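Local coordinates for predicted phosphatase, HAD family (Clostridium acetobutylicum, PDB 3MC1), which is a predicted phosphatase of the haloacid dehalogenase (HAD) superfamily, probably a metal-dependent hydrolase of phosphate esters, though its substrate is not established, at residues 50-55 with 61-66; 72-77 with 135-140; 181-186 with 211-216; 202-205 with 209-212. All coordinates share one frame; numbering follows the deposited sequence.

Contact 1: 50-55 with 61-66; sequences PLKTSF and FDEETA
F55 and F61 lie side by side and point the same way, F55 CB approaching the edge of the F61 ring at 3.8 Å from F61 CD2, near the ring plane. With CG anti to its carbonyl carbon (chi1 -83°), F55 keeps CB against both F61 CD2 and the methyl of A66, while its ring meets F61 CE2 obliquely. A66 fits where these two segments come closest: its CB sits 4.1 Å from F55 CB, and a small residue allows the backbones of K52 and A66 to approach to 5.6 Å between CA atoms. T65 CG2 covers one face of the F61 ring. Toward solvent, K52, bent at chi3, and E63, bent at chi2, bring their ends together in a weak salt bridge, K52 NZ to E63 OE2 3.1 Å, though the place of OE2 is doubtful. D62 caps the second helix: D62 OD1 takes T65 N at 2.7 Å nearly along the C-O axis, and T65 OG1 from above the carboxylate plane. Beyond, F46 meets F55 edge-to-face and helix 19-31 packs on it. The arrangement is an alpha-helical hairpin, two helices joined by a short turn, consistent with the cap domain of HAD hydrolases.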
loop_
_atom_site.group_PDB
_atom_site.type_symbol
_atom_site.label_atom_id
_atom_site.label_comp_id
_atom_site.label_asym_id
_atom_site.label_seq_id
_atom_site.Cartn_x
_atom_site.Cartn_y
_atom_site.Cartn_z
ATOM N N PRO A 50 -4.300 -7.354 1.853
ATOM C CA PRO A 50 -5.739 -7.357 1.562
ATOM C C PRO A 50 -6.478 -7.646 2.873
ATOM O O PRO A 50 -6.062 -8.510 3.637
ATOM C CB PRO A 50 -5.889 -8.499 0.554
ATOM C CG PRO A 50 -4.544 -8.552 -0.119
ATOM C CD PRO A 50 -3.583 -8.342 1.028
ATOM N N LEU A 51 -7.552 -6.921 3.150
ATOM C CA LEU A 51 -8.297 -7.148 4.388
ATOM C C LEU A 51 -8.710 -8.607 4.554
ATOM O O LEU A 51 -8.610 -9.172 5.644
ATOM C CB LEU A 51 -9.556 -6.274 4.436
ATOM C CG LEU A 51 -9.346 -4.772 4.612
ATOM C CD1 LEU A 51 -10.690 -4.078 4.643
ATOM C CD2 LEU A 51 -8.565 -4.507 5.895
ATOM N N LYS A 52 -9.185 -9.212 3.469
ATOM C CA LYS A 52 -9.642 -10.593 3.525
ATOM C C LYS A 52 -8.572 -11.504 4.101
ATOM O O LYS A 52 -8.824 -12.253 5.040
ATOM C CB LYS A 52 -10.048 -11.078 2.130
ATOM C CG LYS A 52 -10.700 -12.447 2.121
ATOM C CD LYS A 52 -11.183 -12.818 0.730
ATOM C CE LYS A 52 -12.298 -11.890 0.244
ATOM N NZ LYS A 52 -12.718 -12.206 -1.161
ATOM N N THR A 53 -7.370 -11.431 3.542
ATOM C CA THR A 53 -6.272 -12.267 4.015
ATOM C C THR A 53 -6.051 -12.057 5.519
ATOM O O THR A 53 -5.825 -13.015 6.269
ATOM C CB THR A 53 -4.957 -11.944 3.248
ATOM O OG1 THR A 53 -4.382 -10.733 3.752
ATOM C CG2 THR A 53 -5.245 -11.748 1.779
ATOM N N SER A 54 -6.147 -10.806 5.966
ATOM C CA SER A 54 -5.939 -10.478 7.374
ATOM C C SER A 54 -7.042 -10.975 8.315
ATOM O O SER A 54 -6.747 -11.533 9.368
ATOM C CB SER A 54 -5.756 -8.964 7.539
ATOM O OG SER A 54 -4.564 -8.511 6.901
ATOM N N PHE A 55 -8.305 -10.772 7.951
ATOM C CA PHE A 55 -9.402 -11.231 8.805
ATOM C C PHE A 55 -9.382 -12.758 8.922
ATOM O O PHE A 55 -9.639 -13.317 9.990
ATOM C CB PHE A 55 -10.755 -10.764 8.255
ATOM C CG PHE A 55 -11.119 -9.352 8.645
ATOM C CD1 PHE A 55 -11.203 -8.986 9.986
ATOM C CD2 PHE A 55 -11.384 -8.390 7.666
ATOM C CE1 PHE A 55 -11.547 -7.684 10.352
ATOM C CE2 PHE A 55 -11.731 -7.087 8.021
ATOM C CZ PHE A 55 -11.812 -6.731 9.366
ATOM N N PHE A 61 -11.533 -16.337 10.199
ATOM C CA PHE A 61 -12.816 -16.247 9.506
ATOM C C PHE A 61 -12.721 -17.010 8.198
ATOM O O PHE A 61 -11.630 -17.179 7.648
ATOM C CB PHE A 61 -13.175 -14.795 9.168
ATOM C CG PHE A 61 -13.578 -13.960 10.349
ATOM C CD1 PHE A 61 -14.170 -14.540 11.473
ATOM C CD2 PHE A 61 -13.430 -12.576 10.308
ATOM C CE1 PHE A 61 -14.611 -13.748 12.537
ATOM C CE2 PHE A 61 -13.867 -11.774 11.364
ATOM C CZ PHE A 61 -14.459 -12.359 12.478
ATOM N N ASP A 62 -13.856 -17.483 7.698
ATOM C CA ASP A 62 -13.837 -18.168 6.420
ATOM C C ASP A 62 -14.067 -17.092 5.368
ATOM O O ASP A 62 -14.260 -15.921 5.707
ATOM C CB ASP A 62 -14.919 -19.266 6.327
ATOM C CG ASP A 62 -16.336 -18.741 6.520
ATOM O OD1 ASP A 62 -16.623 -17.586 6.151
ATOM O OD2 ASP A 62 -17.179 -19.511 7.025
ATOM N N GLU A 63 -14.036 -17.484 4.103
ATOM C CA GLU A 63 -14.225 -16.554 2.997
ATOM C C GLU A 63 -15.423 -15.622 3.195
ATOM O O GLU A 63 -15.270 -14.401 3.229
ATOM C CB GLU A 63 -14.409 -17.340 1.700
ATOM C CG GLU A 63 -14.203 -16.534 0.431
ATOM C CD GLU A 63 -12.740 -16.231 0.167
ATOM O OE1 GLU A 63 -11.914 -17.167 0.233
ATOM O OE2 GLU A 63 -12.417 -15.062 -0.121
ATOM N N GLU A 64 -16.612 -16.206 3.327
ATOM C CA GLU A 64 -17.844 -15.436 3.494
ATOM C C GLU A 64 -17.899 -14.554 4.746
ATOM O O GLU A 64 -18.413 -13.435 4.695
ATOM C CB GLU A 64 -19.056 -16.381 3.472
ATOM C CG GLU A 64 -19.155 -17.301 4.681
ATOM C CD GLU A 64 -20.306 -18.296 4.580
ATOM O OE1 GLU A 64 -21.457 -17.868 4.323
ATOM O OE2 GLU A 64 -20.055 -19.509 4.768
ATOM N N THR A 65 -17.378 -15.050 5.865
ATOM C CA THR A 65 -17.387 -14.276 7.103
ATOM C C THR A 65 -16.429 -13.090 7.013
ATOM O O THR A 65 -16.705 -12.009 7.543
ATOM C CB THR A 65 -16.978 -15.130 8.316
ATOM O OG1 THR A 65 -17.827 -16.280 8.404
ATOM C CG2 THR A 65 -17.117 -14.322 9.596
ATOM N N ALA A 66 -15.297 -13.301 6.347
ATOM C CA ALA A 66 -14.311 -12.243 6.179
ATOM C C ALA A 66 -14.924 -11.167 5.292
ATOM O O ALA A 66 -14.672 -9.974 5.469
ATOM C CB ALA A 66 -13.038 -12.800 5.542
#

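Contact 2: 72-77 with 135-140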
loop_
_atom_site.group_PDB
_atom_site.type_symbol
_atom_site.label_atom_id
_atom_site.label_comp_id
_atom_site.label_asym_id
_atom_site.label_seq_id
_atom_site.Cartn_x
_atom_site.Cartn_y
_atom_site.Cartn_z
ATOM N N TYR A 72 -18.369 -4.296 7.085
ATOM C CA TYR A 72 -18.521 -3.473 8.287
ATOM C C TYR A 72 -17.384 -2.457 8.312
ATOM O O TYR A 72 -17.578 -1.284 8.621
ATOM C CB TYR A 72 -18.439 -4.310 9.566
ATOM C CG TYR A 72 -19.602 -5.240 9.804
ATOM C CD1 TYR A 72 -20.905 -4.856 9.495
ATOM C CD2 TYR A 72 -19.400 -6.498 10.371
ATOM C CE1 TYR A 72 -21.982 -5.707 9.744
ATOM C CE2 TYR A 72 -20.465 -7.355 10.625
ATOM C CZ TYR A 72 -21.753 -6.954 10.306
ATOM O OH TYR A 72 -22.807 -7.810 10.534
ATOM N N TYR A 73 -16.187 -2.941 8.014
ATOM C CA TYR A 73 -14.997 -2.109 7.973
ATOM C C TYR A 73 -15.285 -0.912 7.068
ATOM O O TYR A 73 -15.063 0.237 7.450
ATOM C CB TYR A 73 -13.837 -2.932 7.407
ATOM C CG TYR A 73 -12.589 -2.149 7.045
ATOM C CD1 TYR A 73 -11.461 -2.203 7.853
ATOM C CD2 TYR A 73 -12.517 -1.410 5.853
ATOM C CE1 TYR A 73 -10.283 -1.555 7.488
ATOM C CE2 TYR A 73 -11.344 -0.749 5.482
ATOM C CZ TYR A 73 -10.231 -0.832 6.303
ATOM O OH TYR A 73 -9.051 -0.232 5.933
ATOM N N ARG A 74 -15.808 -1.190 5.874
ATOM C CA ARG A 74 -16.095 -0.128 4.914
ATOM C C ARG A 74 -17.181 0.856 5.321
ATOM O O ARG A 74 -17.123 2.018 4.929
ATOM C CB ARG A 74 -16.398 -0.731 3.547
ATOM C CG ARG A 74 -15.141 -1.315 2.905
ATOM C CD ARG A 74 -15.450 -2.097 1.651
ATOM N NE ARG A 74 -14.242 -2.666 1.060
ATOM C CZ ARG A 74 -14.247 -3.516 0.039
ATOM N NH1 ARG A 74 -15.399 -3.897 -0.496
ATOM N NH2 ARG A 74 -13.107 -3.985 -0.448
ATOM N N ASP A 75 -18.167 0.402 6.098
ATOM C CA ASP A 75 -19.225 1.295 6.561
ATOM C C ASP A 75 -18.588 2.474 7.270
ATOM O O ASP A 75 -19.051 3.610 7.147
ATOM C CB ASP A 75 -20.166 0.599 7.557
ATOM C CG ASP A 75 -20.851 -0.612 6.972
ATOM O OD1 ASP A 75 -21.201 -0.588 5.774
ATOM O OD2 ASP A 75 -21.062 -1.586 7.726
ATOM N N TYR A 76 -17.532 2.192 8.028
ATOM C CA TYR A 76 -16.824 3.221 8.769
ATOM C C TYR A 76 -15.693 3.876 7.962
ATOM O O TYR A 76 -15.490 5.088 8.031
ATOM C CB TYR A 76 -16.230 2.632 10.046
ATOM C CG TYR A 76 -15.472 3.644 10.871
ATOM C CD1 TYR A 76 -16.131 4.465 11.794
ATOM C CD2 TYR A 76 -14.097 3.819 10.700
ATOM C CE1 TYR A 76 -15.435 5.435 12.522
ATOM C CE2 TYR A 76 -13.397 4.779 11.416
ATOM C CZ TYR A 76 -14.066 5.584 12.325
ATOM O OH TYR A 76 -13.359 6.525 13.038
ATOM N N PHE A 77 -14.947 3.065 7.216
ATOM C CA PHE A 77 -13.826 3.588 6.434
ATOM C C PHE A 77 -14.217 4.553 5.326
ATOM O O PHE A 77 -13.607 5.608 5.169
ATOM C CB PHE A 77 -13.026 2.445 5.814
ATOM C CG PHE A 77 -11.773 2.903 5.129
ATOM C CD1 PHE A 77 -10.633 3.172 5.872
ATOM C CD2 PHE A 77 -11.745 3.110 3.751
ATOM C CE1 PHE A 77 -9.474 3.643 5.256
ATOM C CE2 PHE A 77 -10.586 3.583 3.124
ATOM C CZ PHE A 77 -9.454 3.849 3.881
ATOM N N SER A 135 -7.224 -2.408 -5.835
ATOM C CA SER A 135 -8.016 -3.618 -5.950
ATOM C C SER A 135 -9.450 -3.236 -6.315
ATOM O O SER A 135 -9.831 -2.060 -6.271
ATOM C CB SER A 135 -8.015 -4.380 -4.618
ATOM O OG SER A 135 -8.559 -3.589 -3.572
ATOM N N SER A 136 -10.237 -4.226 -6.703
ATOM C CA SER A 136 -11.636 -3.987 -7.020
ATOM C C SER A 136 -12.354 -4.252 -5.701
ATOM O O SER A 136 -11.956 -5.143 -4.953
ATOM C CB SER A 136 -12.106 -4.969 -8.092
ATOM O OG SER A 136 -11.761 -6.292 -7.730
ATOM N N LEU A 137 -13.393 -3.480 -5.404
ATOM C CA LEU A 137 -14.132 -3.675 -4.160
ATOM C C LEU A 137 -14.513 -5.135 -3.909
ATOM O O LEU A 137 -14.565 -5.564 -2.761
ATOM C CB LEU A 137 -15.386 -2.795 -4.145
ATOM C CG LEU A 137 -15.163 -1.298 -3.900
ATOM C CD1 LEU A 137 -16.468 -0.537 -4.096
ATOM C CD2 LEU A 137 -14.627 -1.084 -2.481
ATOM N N ASP A 138 -14.760 -5.905 -4.969
ATOM C CA ASP A 138 -15.130 -7.315 -4.800
ATOM C C ASP A 138 -13.955 -8.257 -4.534
ATOM O O ASP A 138 -14.142 -9.461 -4.356
ATOM C CB ASP A 138 -15.924 -7.834 -6.009
ATOM C CG ASP A 138 -15.120 -7.821 -7.299
ATOM O OD1 ASP A 138 -13.894 -8.045 -7.251
ATOM O OD2 ASP A 138 -15.728 -7.606 -8.370
ATOM N N GLY A 139 -12.743 -7.717 -4.518
ATOM C CA GLY A 139 -11.585 -8.548 -4.246
ATOM C C GLY A 139 -11.131 -9.508 -5.333
ATOM O O GLY A 139 -10.222 -10.306 -5.099
ATOM N N LYS A 140 -11.743 -9.448 -6.512
ATOM C CA LYS A 140 -11.337 -10.340 -7.601
ATOM C C LYS A 140 -9.894 -10.033 -8.006
ATOM O O LYS A 140 -9.130 -10.924 -8.390
ATOM C CB LYS A 140 -12.278 -10.186 -8.798
ATOM C CG LYS A 140 -13.648 -10.790 -8.536
ATOM C CD LYS A 140 -14.469 -10.933 -9.801
ATOM C CE LYS A 140 -15.765 -11.682 -9.506
ATOM N NZ LYS A 140 -16.622 -11.835 -10.716
HETATM O O HOH W 1 -10.889 -5.715 -2.214
#
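R74 reaches from helix 63-81 to the backbone of L137, in the loop that follows strand 131-135 of the Rossmann-like HAD core, and so ties the helical part of the protein to the sheet-bearing part. The guanidinium grips a single acceptor end-on: R74 NH1 lies 2.9 Å and R74 NH2 3.2 Å from L137 O, which sits only 4° out of the guanidinium plane. The straighter of the two bonds is that of NH1, with an N-H...O angle of 154°. Over one face of the same group L137 CD2 rests 3.5 Å from R74 CZ, above the centre, so one residue serves the arginine with both its carbonyl and its methyl. Arginine suits the place because its flat guanidinium can offer N-H groups at its edge and a face to a methyl at once; its chain, extended from CG to NE, spans the distance. Around this first shell, P112 and F115 touch the R74 side chain, and V114 and F115 that of L137. The carbonyl is presented by a type I turn from S136 to G139, which G139 closes with a positive phi, a backbone shape that glycine adopts easily. D138 makes an Asx turn, its OD1 accepting both K140 N and S136 OG. A water linked weakly to R74 NH2 donates to S136 O at 3.0 Å.

Contact 3: 181-186 with 211-216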
loop_
_atom_site.group_PDB
_atom_site.type_symbol
_atom_site.label_atom_id
_atom_site.label_comp_id
_atom_site.label_asym_id
_atom_site.label_seq_id
_atom_site.Cartn_x
_atom_site.Cartn_y
_atom_site.Cartn_z
ATOM N N PRO A 181 12.611 -4.963 -9.191
ATOM C CA PRO A 181 13.439 -4.790 -7.998
ATOM C C PRO A 181 12.536 -4.027 -7.040
ATOM O O PRO A 181 11.590 -3.352 -7.475
ATOM C CB PRO A 181 14.603 -3.945 -8.500
ATOM C CG PRO A 181 13.985 -3.145 -9.597
ATOM C CD PRO A 181 13.110 -4.150 -10.311
ATOM N N SER A 182 12.807 -4.145 -5.749
ATOM C CA SER A 182 11.996 -3.461 -4.763
ATOM C C SER A 182 12.830 -2.713 -3.738
ATOM O O SER A 182 13.929 -3.137 -3.381
ATOM C CB SER A 182 11.096 -4.465 -4.041
ATOM O OG SER A 182 11.856 -5.499 -3.439
ATOM N N ILE A 183 12.308 -1.574 -3.306
ATOM C CA ILE A 183 12.934 -0.784 -2.267
ATOM C C ILE A 183 11.926 -0.832 -1.121
ATOM O O ILE A 183 10.783 -0.386 -1.269
ATOM C CB ILE A 183 13.114 0.691 -2.649
ATOM C CG1 ILE A 183 14.007 0.835 -3.884
ATOM C CG2 ILE A 183 13.748 1.435 -1.461
ATOM C CD1 ILE A 183 14.231 2.295 -4.294
ATOM N N GLY A 184 12.337 -1.400 0.004
ATOM C CA GLY A 184 11.452 -1.467 1.146
ATOM C C GLY A 184 11.753 -0.286 2.050
ATOM O O GLY A 184 12.914 0.109 2.186
ATOM N N VAL A 185 10.719 0.304 2.642
ATOM C CA VAL A 185 10.926 1.430 3.549
ATOM C C VAL A 185 10.524 0.975 4.945
ATOM O O VAL A 185 9.559 0.229 5.100
ATOM C CB VAL A 185 10.093 2.665 3.125
ATOM C CG1 VAL A 185 10.397 3.000 1.659
ATOM C CG2 VAL A 185 8.609 2.404 3.331
ATOM N N THR A 186 11.269 1.419 5.956
ATOM C CA THR A 186 10.987 1.028 7.333
ATOM C C THR A 186 10.239 2.071 8.154
ATOM O O THR A 186 9.980 1.847 9.333
ATOM C CB THR A 186 12.285 0.655 8.098
ATOM O OG1 THR A 186 13.211 1.746 8.023
ATOM C CG2 THR A 186 12.927 -0.607 7.499
ATOM N N HIS A 211 14.504 8.737 -1.629
ATOM C CA HIS A 211 14.786 9.602 -2.765
ATOM C C HIS A 211 16.151 9.263 -3.360
ATOM O O HIS A 211 16.268 9.007 -4.557
ATOM C CB HIS A 211 14.759 11.068 -2.320
ATOM C CG HIS A 211 14.855 12.049 -3.449
ATOM N ND1 HIS A 211 15.911 12.066 -4.336
ATOM C CD2 HIS A 211 14.022 13.041 -3.841
ATOM C CE1 HIS A 211 15.722 13.023 -5.227
ATOM N NE2 HIS A 211 14.581 13.630 -4.949
ATOM N N LYS A 212 17.175 9.251 -2.510
ATOM C CA LYS A 212 18.546 8.960 -2.931
ATOM C C LYS A 212 18.665 7.612 -3.623
ATOM O O LYS A 212 19.287 7.498 -4.681
ATOM C CB LYS A 212 19.484 8.970 -1.723
ATOM C CG LYS A 212 19.527 10.279 -0.951
ATOM C CD LYS A 212 20.509 10.175 0.211
ATOM C CE LYS A 212 20.596 11.470 1.005
ATOM N NZ LYS A 212 21.085 12.599 0.178
ATOM N N LYS A 213 18.057 6.595 -3.017
ATOM C CA LYS A 213 18.096 5.233 -3.541
ATOM C C LYS A 213 17.434 5.089 -4.904
ATOM O O LYS A 213 17.922 4.350 -5.758
ATOM C CB LYS A 213 17.426 4.274 -2.556
ATOM C CG LYS A 213 17.746 2.814 -2.811
ATOM C CD LYS A 213 19.220 2.546 -2.539
ATOM C CE LYS A 213 19.519 1.060 -2.405
ATOM N NZ LYS A 213 20.943 0.835 -2.037
ATOM N N ILE A 214 16.312 5.772 -5.103
ATOM C CA ILE A 214 15.620 5.690 -6.381
ATOM C C ILE A 214 16.546 6.173 -7.487
ATOM O O ILE A 214 16.624 5.576 -8.559
ATOM C CB ILE A 214 14.334 6.547 -6.390
ATOM C CG1 ILE A 214 13.294 5.929 -5.451
ATOM C CG2 ILE A 214 13.771 6.638 -7.809
ATOM C CD1 ILE A 214 12.006 6.733 -5.357
ATOM N N LEU A 215 17.253 7.259 -7.213
ATOM C CA LEU A 215 18.169 7.824 -8.187
ATOM C C LEU A 215 19.371 6.924 -8.463
ATOM O O LEU A 215 19.575 6.490 -9.598
ATOM C CB LEU A 215 18.643 9.204 -7.718
ATOM C CG LEU A 215 17.576 10.302 -7.623
ATOM C CD1 LEU A 215 18.194 11.571 -7.041
ATOM C CD2 LEU A 215 16.987 10.579 -9.001
ATOM N N GLU A 216 20.165 6.618 -7.442
ATOM C CA GLU A 216 21.332 5.787 -7.692
ATOM C C GLU A 216 21.000 4.404 -8.221
ATOM O O GLU A 216 21.889 3.593 -8.447
ATOM C CB GLU A 216 22.232 5.696 -6.456
ATOM C CG GLU A 216 21.566 5.363 -5.149
ATOM C CD GLU A 216 22.581 5.281 -4.017
ATOM O OE1 GLU A 216 23.433 4.365 -4.049
ATOM O OE2 GLU A 216 22.538 6.137 -3.104
#
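Strand 182-185 runs past helix 207-215 with I183 and K213 nearest in backbone, their CA atoms 8.0 Å apart, a spacing bridged by side chains alone. I183 does the bridging with one methyl. Its CG1 branch stands beside the backbone N and anti to the carbonyl carbon, and with chi2 at -179° the chain is fully extended, carrying CD1 out to the helix. There I183 CD1 lands between two neighbouring helix residues, 3.9 Å from K213 CG and equally far from I214 CG1. I214 crosses I183 at about a right angle, whereas K213 crosses it obliquely. This is the sheet-to-helix packing of the α/β Rossmann-like fold of HAD enzymes, in which a helix packs against one face of a parallel sheet and branched aliphatic residues fill the interface. Isoleucine suits both sides: on the strand it favours extended backbone and reaches far, and on the helix it gives a broad apolar surface that F103 and L98 cover further out. The CB and CG methylenes of K213 serve as hydrocarbon against I183, while the bend at chi2 (67°) turns the rest of the chain away from the strand. Y202, from the adjoining strand, touches both I183 and K213.

Contact 4: 202-205 with 209-212; sequences YIVN and ELHK
V204 meets E209 at the tightest point of this contact, CB to CB at 3.6 Å, where strand 202-204 turns back into helix 207-215. The backbones are close as well, with V204 and E209 CA atoms 5.7 Å apart, so a compact β-branched residue is well placed: it favours the strand and has two short arms for the helix. V204 CG1, anti to its own carbonyl carbon (chi1 -55°), reaches the peptide of E209 and lies 3.7 Å from E209 O. V204 CG2 points to the next residue, resting 3.8 Å from L210 CA and 3.9 Å from L210 CB. L210 presents its flank here, while its side chain also meets I183 and V185 of the neighbouring strand and thus belongs to the buried interior. V185 packs on V204 too.

The solvent side is much looser. N205 and E209 pass obliquely, their amide and carboxylate planes 65° apart, and the nearest approach is that of N205 OD1 to the methylene E209 CG at 3.7 Å. The carboxylate stays farther off, with E209 OE1 3.9 Å from N205 ND2, too long for a hydrogen bond. E209 bends at chi2 (-85°), which lays its carboxylate beside the amide; polar ends suit this solvent-facing side. Burial has one cost, since N205 N is covered without a partner. Next door, E209 N donates to S206 OG, near the start of the helix. This short strand-turn-helix unit supplies the last strand and last helix of the Rossmann-like HAD domain, with 202-204 as an outermost strand of its parallel sheet.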
loop_
_atom_site.group_PDB
_atom_site.type_symbol
_atom_site.label_atom_id
_atom_site.label_comp_id
_atom_site.label_asym_id
_atom_site.label_seq_id
_atom_site.Cartn_x
_atom_site.Cartn_y
_atom_site.Cartn_z
ATOM N N TYR A 202 16.290 -3.532 -1.811
ATOM C CA TYR A 202 16.865 -2.308 -1.250
ATOM C C TYR A 202 16.026 -1.948 -0.024
ATOM O O TYR A 202 14.818 -2.181 -0.026
ATOM C CB TYR A 202 16.789 -1.174 -2.269
ATOM C CG TYR A 202 17.200 -1.575 -3.662
ATOM C CD1 TYR A 202 18.464 -1.268 -4.151
ATOM C CD2 TYR A 202 16.343 -2.314 -4.481
ATOM C CE1 TYR A 202 18.861 -1.694 -5.413
ATOM C CE2 TYR A 202 16.745 -2.741 -5.746
ATOM C CZ TYR A 202 18.009 -2.431 -6.199
ATOM O OH TYR A 202 18.446 -2.881 -7.426
ATOM N N ILE A 203 16.652 -1.393 1.016
ATOM C CA ILE A 203 15.932 -1.020 2.239
ATOM C C ILE A 203 16.367 0.337 2.793
ATOM O O ILE A 203 17.553 0.560 3.052
ATOM C CB ILE A 203 16.125 -2.083 3.343
ATOM C CG1 ILE A 203 15.691 -3.460 2.827
ATOM C CG2 ILE A 203 15.295 -1.722 4.561
ATOM C CD1 ILE A 203 15.887 -4.589 3.819
ATOM N N VAL A 204 15.402 1.239 2.975
ATOM C CA VAL A 204 15.680 2.578 3.491
ATOM C C VAL A 204 14.826 2.909 4.714
ATOM O O VAL A 204 13.730 2.367 4.887
ATOM C CB VAL A 204 15.451 3.665 2.411
ATOM C CG1 VAL A 204 16.286 3.341 1.174
ATOM C CG2 VAL A 204 13.973 3.774 2.069
ATOM N N ASN A 205 15.324 3.807 5.557
ATOM C CA ASN A 205 14.605 4.166 6.779
ATOM C C ASN A 205 13.918 5.532 6.775
ATOM O O ASN A 205 13.299 5.916 7.768
ATOM C CB ASN A 205 15.561 4.078 7.966
ATOM C CG ASN A 205 16.809 4.902 7.755
ATOM O OD1 ASN A 205 16.750 6.129 7.650
ATOM N ND2 ASN A 205 17.955 4.230 7.680
ATOM N N GLU A 209 16.088 9.023 2.263
ATOM C CA GLU A 209 16.913 7.874 1.895
ATOM C C GLU A 209 16.290 7.206 0.674
ATOM O O GLU A 209 16.993 6.678 -0.188
ATOM C CB GLU A 209 16.956 6.860 3.038
ATOM C CG GLU A 209 17.759 7.283 4.253
ATOM C CD GLU A 209 19.236 6.971 4.114
ATOM O OE1 GLU A 209 19.823 6.485 5.105
ATOM O OE2 GLU A 209 19.809 7.212 3.025
ATOM N N LEU A 210 14.958 7.220 0.631
ATOM C CA LEU A 210 14.204 6.632 -0.467
ATOM C C LEU A 210 14.512 7.414 -1.741
ATOM O O LEU A 210 14.768 6.836 -2.792
ATOM C CB LEU A 210 12.702 6.692 -0.146
ATOM C CG LEU A 210 11.697 6.192 -1.184
ATOM C CD1 LEU A 210 12.014 4.758 -1.599
ATOM C CD2 LEU A 210 10.296 6.286 -0.590
ATOM N N HIS A 211 14.504 8.737 -1.629
ATOM C CA HIS A 211 14.786 9.602 -2.765
ATOM C C HIS A 211 16.151 9.263 -3.360
ATOM O O HIS A 211 16.268 9.007 -4.557
ATOM C CB HIS A 211 14.759 11.068 -2.320
ATOM C CG HIS A 211 14.855 12.049 -3.449
ATOM N ND1 HIS A 211 15.911 12.066 -4.336
ATOM C CD2 HIS A 211 14.022 13.041 -3.841
ATOM C CE1 HIS A 211 15.722 13.023 -5.227
ATOM N NE2 HIS A 211 14.581 13.630 -4.949
ATOM N N LYS A 212 17.175 9.251 -2.510
ATOM C CA LYS A 212 18.546 8.960 -2.931
ATOM C C LYS A 212 18.665 7.612 -3.623
ATOM O O LYS A 212 19.287 7.498 -4.681
ATOM C CB LYS A 212 19.484 8.970 -1.723
ATOM C CG LYS A 212 19.527 10.279 -0.951
ATOM C CD LYS A 212 20.509 10.175 0.211
ATOM C CE LYS A 212 20.596 11.470 1.005
ATOM N NZ LYS A 212 21.085 12.599 0.178
#

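The four contacts fall into two groups on opposite sides of the chain's centre. Contacts 1 and 2 share helix 63-81, have centres 11 Å apart and touch where L51 CD1 packs at 3.5 Å from Y73 CD2. Contacts 3 and 4 are closer still, centres 4 Å apart: strands 182-185 and 202-204 are sheet neighbours, joined by probable hydrogen bonds such as G184 N to Y202 O (2.6 Å), and both pack on helix 207-215. Between the groups, the centres of contacts 2 and 3 are about 30 Å apart. A sodium ion at D10, D12 and D167 marks the probable active site, about 13 Å from the I183 side chain and 11 Å from that of L210.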